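Local coordinates for uroporphyrin-III C-methyltransferase (Thermus thermophilus, PDB 1VE2), which probably methylates uroporphyrinogen III with S-adenosyl-L-methionine as methyl donor, at residues M1-G13 and L102-T116. Sequence-based numbering, arbitrary orientation.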
# COMPACT_ATOMS: atom_id res chain seq x y z
N MET A 1 28.60 -12.21 -8.02
CA MET A 1 28.81 -11.82 -6.59
C MET A 1 28.01 -12.72 -5.66
O MET A 1 26.96 -13.23 -6.04
CB MET A 1 28.38 -10.37 -6.38
CG MET A 1 29.50 -9.43 -5.97
SD MET A 1 28.88 -7.82 -5.47
CE MET A 1 29.30 -6.84 -6.90
N ARG A 2 28.50 -12.90 -4.44
CA ARG A 2 27.81 -13.72 -3.45
C ARG A 2 26.98 -12.74 -2.63
O ARG A 2 25.88 -13.06 -2.17
CB ARG A 2 28.82 -14.43 -2.55
CG ARG A 2 28.31 -15.68 -1.83
CD ARG A 2 27.21 -15.40 -0.81
NE ARG A 2 25.92 -15.94 -1.25
CZ ARG A 2 25.03 -16.51 -0.46
NH1 ARG A 2 25.26 -16.63 0.84
NH2 ARG A 2 23.89 -16.97 -0.96
N GLY A 3 27.53 -11.54 -2.46
CA GLY A 3 26.85 -10.51 -1.70
C GLY A 3 25.55 -10.09 -2.36
O GLY A 3 25.42 -10.12 -3.59
N LYS A 4 24.59 -9.71 -1.54
CA LYS A 4 23.30 -9.28 -2.04
C LYS A 4 22.58 -8.52 -0.95
O LYS A 4 22.71 -8.83 0.23
CB LYS A 4 22.46 -10.48 -2.46
CG LYS A 4 21.10 -10.12 -3.03
CD LYS A 4 20.43 -11.35 -3.63
CE LYS A 4 19.11 -11.01 -4.29
NZ LYS A 4 18.46 -12.23 -4.85
N VAL A 5 21.80 -7.52 -1.34
CA VAL A 5 21.08 -6.71 -0.38
C VAL A 5 19.59 -6.77 -0.67
O VAL A 5 19.16 -6.65 -1.82
CB VAL A 5 21.54 -5.24 -0.43
CG1 VAL A 5 20.71 -4.40 0.53
CG2 VAL A 5 23.03 -5.14 -0.08
N TYR A 6 18.80 -6.96 0.38
CA TYR A 6 17.35 -6.98 0.24
C TYR A 6 16.82 -5.76 0.98
O TYR A 6 17.20 -5.54 2.13
CB TYR A 6 16.76 -8.23 0.89
CG TYR A 6 16.99 -9.51 0.13
CD1 TYR A 6 16.11 -9.92 -0.87
CD2 TYR A 6 18.08 -10.33 0.42
CE1 TYR A 6 16.31 -11.11 -1.57
CE2 TYR A 6 18.29 -11.52 -0.27
CZ TYR A 6 17.40 -11.91 -1.26
OH TYR A 6 17.59 -13.09 -1.94
N LEU A 7 15.99 -4.96 0.33
CA LEU A 7 15.37 -3.81 1.01
C LEU A 7 14.01 -4.40 1.36
O LEU A 7 13.18 -4.63 0.49
CB LEU A 7 15.25 -2.60 0.08
CG LEU A 7 16.57 -2.10 -0.54
CD1 LEU A 7 16.30 -0.78 -1.25
CD2 LEU A 7 17.64 -1.90 0.55
N VAL A 8 13.81 -4.65 2.66
CA VAL A 8 12.61 -5.31 3.16
C VAL A 8 11.61 -4.48 3.94
O VAL A 8 11.97 -3.74 4.85
CB VAL A 8 13.02 -6.51 4.06
CG1 VAL A 8 11.77 -7.32 4.50
CG2 VAL A 8 14.02 -7.38 3.33
N GLY A 9 10.34 -4.64 3.58
CA GLY A 9 9.27 -3.94 4.27
C GLY A 9 8.80 -4.79 5.44
O GLY A 9 8.53 -5.99 5.28
N ALA A 10 8.70 -4.19 6.62
CA ALA A 10 8.26 -4.91 7.81
C ALA A 10 6.76 -4.80 8.04
O ALA A 10 6.22 -5.39 8.98
CB ALA A 10 9.01 -4.39 9.05
N GLY A 11 6.07 -4.05 7.19
CA GLY A 11 4.64 -3.89 7.38
C GLY A 11 4.43 -2.81 8.43
O GLY A 11 5.40 -2.29 8.97
N PHE A 12 3.18 -2.49 8.74
CA PHE A 12 2.87 -1.44 9.71
C PHE A 12 2.83 -1.88 11.17
O PHE A 12 2.87 -1.04 12.08
CB PHE A 12 1.51 -0.82 9.35
CG PHE A 12 0.35 -1.74 9.61
CD1 PHE A 12 -0.23 -1.81 10.88
CD2 PHE A 12 -0.12 -2.59 8.62
CE1 PHE A 12 -1.25 -2.72 11.15
CE2 PHE A 12 -1.14 -3.50 8.89
CZ PHE A 12 -1.70 -3.57 10.16
N GLY A 13 2.75 -3.19 11.41
CA GLY A 13 2.68 -3.66 12.78
C GLY A 13 3.30 -5.02 13.08
O GLY A 13 4.48 -5.23 12.84
N LEU A 102 22.62 1.29 -4.59
CA LEU A 102 23.04 -0.09 -4.80
C LEU A 102 23.26 -0.35 -6.28
O LEU A 102 24.25 -0.97 -6.67
CB LEU A 102 21.99 -1.05 -4.23
CG LEU A 102 21.82 -0.99 -2.71
CD1 LEU A 102 20.60 -1.78 -2.29
CD2 LEU A 102 23.07 -1.51 -2.02
N ARG A 103 22.33 0.13 -7.11
CA ARG A 103 22.44 -0.03 -8.55
C ARG A 103 23.74 0.62 -9.04
O ARG A 103 24.52 0.00 -9.76
CB ARG A 103 21.25 0.65 -9.26
CG ARG A 103 21.26 0.52 -10.78
CD ARG A 103 20.28 -0.55 -11.27
NE ARG A 103 20.61 -1.88 -10.78
CZ ARG A 103 19.80 -2.94 -10.86
NH1 ARG A 103 18.61 -2.83 -11.42
NH2 ARG A 103 20.20 -4.11 -10.39
N ARG A 104 23.96 1.86 -8.64
CA ARG A 104 25.16 2.58 -9.06
C ARG A 104 26.45 1.97 -8.53
O ARG A 104 27.51 2.17 -9.11
CB ARG A 104 25.05 4.06 -8.65
CG ARG A 104 24.00 4.79 -9.47
CD ARG A 104 23.59 6.15 -8.89
NE ARG A 104 22.59 6.79 -9.76
CZ ARG A 104 21.96 7.93 -9.48
NH1 ARG A 104 22.21 8.58 -8.35
NH2 ARG A 104 21.07 8.43 -10.34
N ALA A 105 26.37 1.22 -7.43
CA ALA A 105 27.56 0.59 -6.88
C ALA A 105 27.77 -0.80 -7.47
O ALA A 105 28.78 -1.45 -7.20
CB ALA A 105 27.45 0.50 -5.35
N GLY A 106 26.82 -1.25 -8.28
CA GLY A 106 26.91 -2.56 -8.90
C GLY A 106 26.65 -3.70 -7.93
O GLY A 106 27.16 -4.80 -8.11
N ILE A 107 25.84 -3.43 -6.91
CA ILE A 107 25.51 -4.44 -5.90
C ILE A 107 24.17 -5.11 -6.19
O ILE A 107 23.16 -4.44 -6.38
CB ILE A 107 25.40 -3.79 -4.49
CG1 ILE A 107 26.71 -3.08 -4.14
CG2 ILE A 107 25.08 -4.85 -3.45
CD1 ILE A 107 27.93 -3.99 -4.17
N PRO A 108 24.15 -6.46 -6.25
CA PRO A 108 22.87 -7.12 -6.53
C PRO A 108 21.89 -6.82 -5.39
O PRO A 108 22.26 -6.86 -4.22
CB PRO A 108 23.26 -8.60 -6.59
CG PRO A 108 24.68 -8.56 -7.09
CD PRO A 108 25.26 -7.43 -6.26
N PHE A 109 20.65 -6.49 -5.74
CA PHE A 109 19.65 -6.20 -4.71
C PHE A 109 18.24 -6.52 -5.17
O PHE A 109 17.96 -6.58 -6.37
CB PHE A 109 19.74 -4.73 -4.27
CG PHE A 109 19.16 -3.76 -5.27
CD1 PHE A 109 17.83 -3.37 -5.17
CD2 PHE A 109 19.94 -3.28 -6.31
CE1 PHE A 109 17.27 -2.49 -6.12
CE2 PHE A 109 19.39 -2.40 -7.26
CZ PHE A 109 18.05 -2.01 -7.16
N GLU A 110 17.35 -6.74 -4.21
CA GLU A 110 15.95 -7.00 -4.48
C GLU A 110 15.15 -6.23 -3.45
O GLU A 110 15.60 -6.04 -2.32
CB GLU A 110 15.61 -8.49 -4.34
CG GLU A 110 16.25 -9.38 -5.37
CD GLU A 110 15.71 -10.80 -5.33
OE1 GLU A 110 16.35 -11.69 -5.92
OE2 GLU A 110 14.65 -11.03 -4.71
N VAL A 111 13.96 -5.79 -3.85
CA VAL A 111 13.09 -5.05 -2.94
C VAL A 111 11.90 -5.94 -2.62
O VAL A 111 11.27 -6.51 -3.52
CB VAL A 111 12.63 -3.72 -3.57
CG1 VAL A 111 11.71 -2.97 -2.61
CG2 VAL A 111 13.86 -2.87 -3.91
N VAL A 112 11.61 -6.08 -1.33
CA VAL A 112 10.53 -6.91 -0.83
C VAL A 112 9.44 -6.02 -0.26
O VAL A 112 9.61 -5.45 0.82
CB VAL A 112 11.05 -7.86 0.25
CG1 VAL A 112 9.93 -8.76 0.77
CG2 VAL A 112 12.19 -8.69 -0.31
N PRO A 113 8.32 -5.87 -0.98
CA PRO A 113 7.16 -5.05 -0.59
C PRO A 113 6.60 -5.39 0.78
O PRO A 113 6.69 -6.53 1.22
CB PRO A 113 6.14 -5.35 -1.69
CG PRO A 113 6.98 -5.65 -2.88
CD PRO A 113 8.10 -6.50 -2.30
N GLY A 114 6.01 -4.39 1.42
CA GLY A 114 5.39 -4.59 2.72
C GLY A 114 4.07 -3.84 2.77
O GLY A 114 3.85 -2.93 1.98
N VAL A 115 3.17 -4.25 3.66
CA VAL A 115 1.90 -3.55 3.82
C VAL A 115 2.27 -2.17 4.37
O VAL A 115 2.92 -2.08 5.41
CB VAL A 115 0.99 -4.32 4.82
CG1 VAL A 115 -0.23 -3.50 5.17
CG2 VAL A 115 0.54 -5.66 4.19
N THR A 116 1.87 -1.11 3.68
CA THR A 116 2.23 0.25 4.08
C THR A 116 1.72 0.75 5.42
O THR A 116 0.67 0.32 5.91
CB THR A 116 1.82 1.28 3.01
OG1 THR A 116 0.39 1.28 2.87
CG2 THR A 116 2.48 0.94 1.69
O HOH W 1 6.61 -7.48 4.26
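The Tyr-6 and Glu-110 side chains run side by side in the same direction, ring and carboxylate planes 69° apart; OE2 of Glu-110 meets the ring edge, 3.6 Å from CE1 of Tyr-6. At the far end, the Phe-12 ring takes CG1 of Val-115 at its edge, 3.6 Å from CD2, and the His-17 ring also meets it. Ile-107 O lies at the edge of the Phe-109 ring, whose CE2 sits over one face of the Arg-103 guanidinium. With CG anti to the backbone N (chi1 -179°) and an extended chain, Lys-4 brings NZ to OE1 of Glu-110 in a salt bridge, at 2.4 Å too short to be taken literally, and to OH of Tyr-6, 3.2 Å away. OE2 of Glu-110 is paired with Lys-21. Replacing Lys-4 by an alanine would probably leave OE1 of Glu-110 without its charged mate and the Tyr-6 hydroxyl without this donor.

Strands 4-9 and 109-112 run parallel, axes 12° apart, joined by five backbone bonds, from Val-5 N to Pro-108 O (3.0 Å) through to Gly-9 N to Val-112 O. Helix 95-105 makes the beta-alpha-beta crossover from strand 80-85 to edge strand 109-112, with strand 4-9 between. Val-5 CG1 meets Leu-102 CD1 (3.9 Å) in its last turn, as does Leu-7 CD2; Val-5 CG2 meets Ile-107 CG2 (4.0 Å) beyond it. This face is apolar; the Tyr-6 face is charge-paired at Lys-4 and Glu-110, apolar at Val-8 and Val-112.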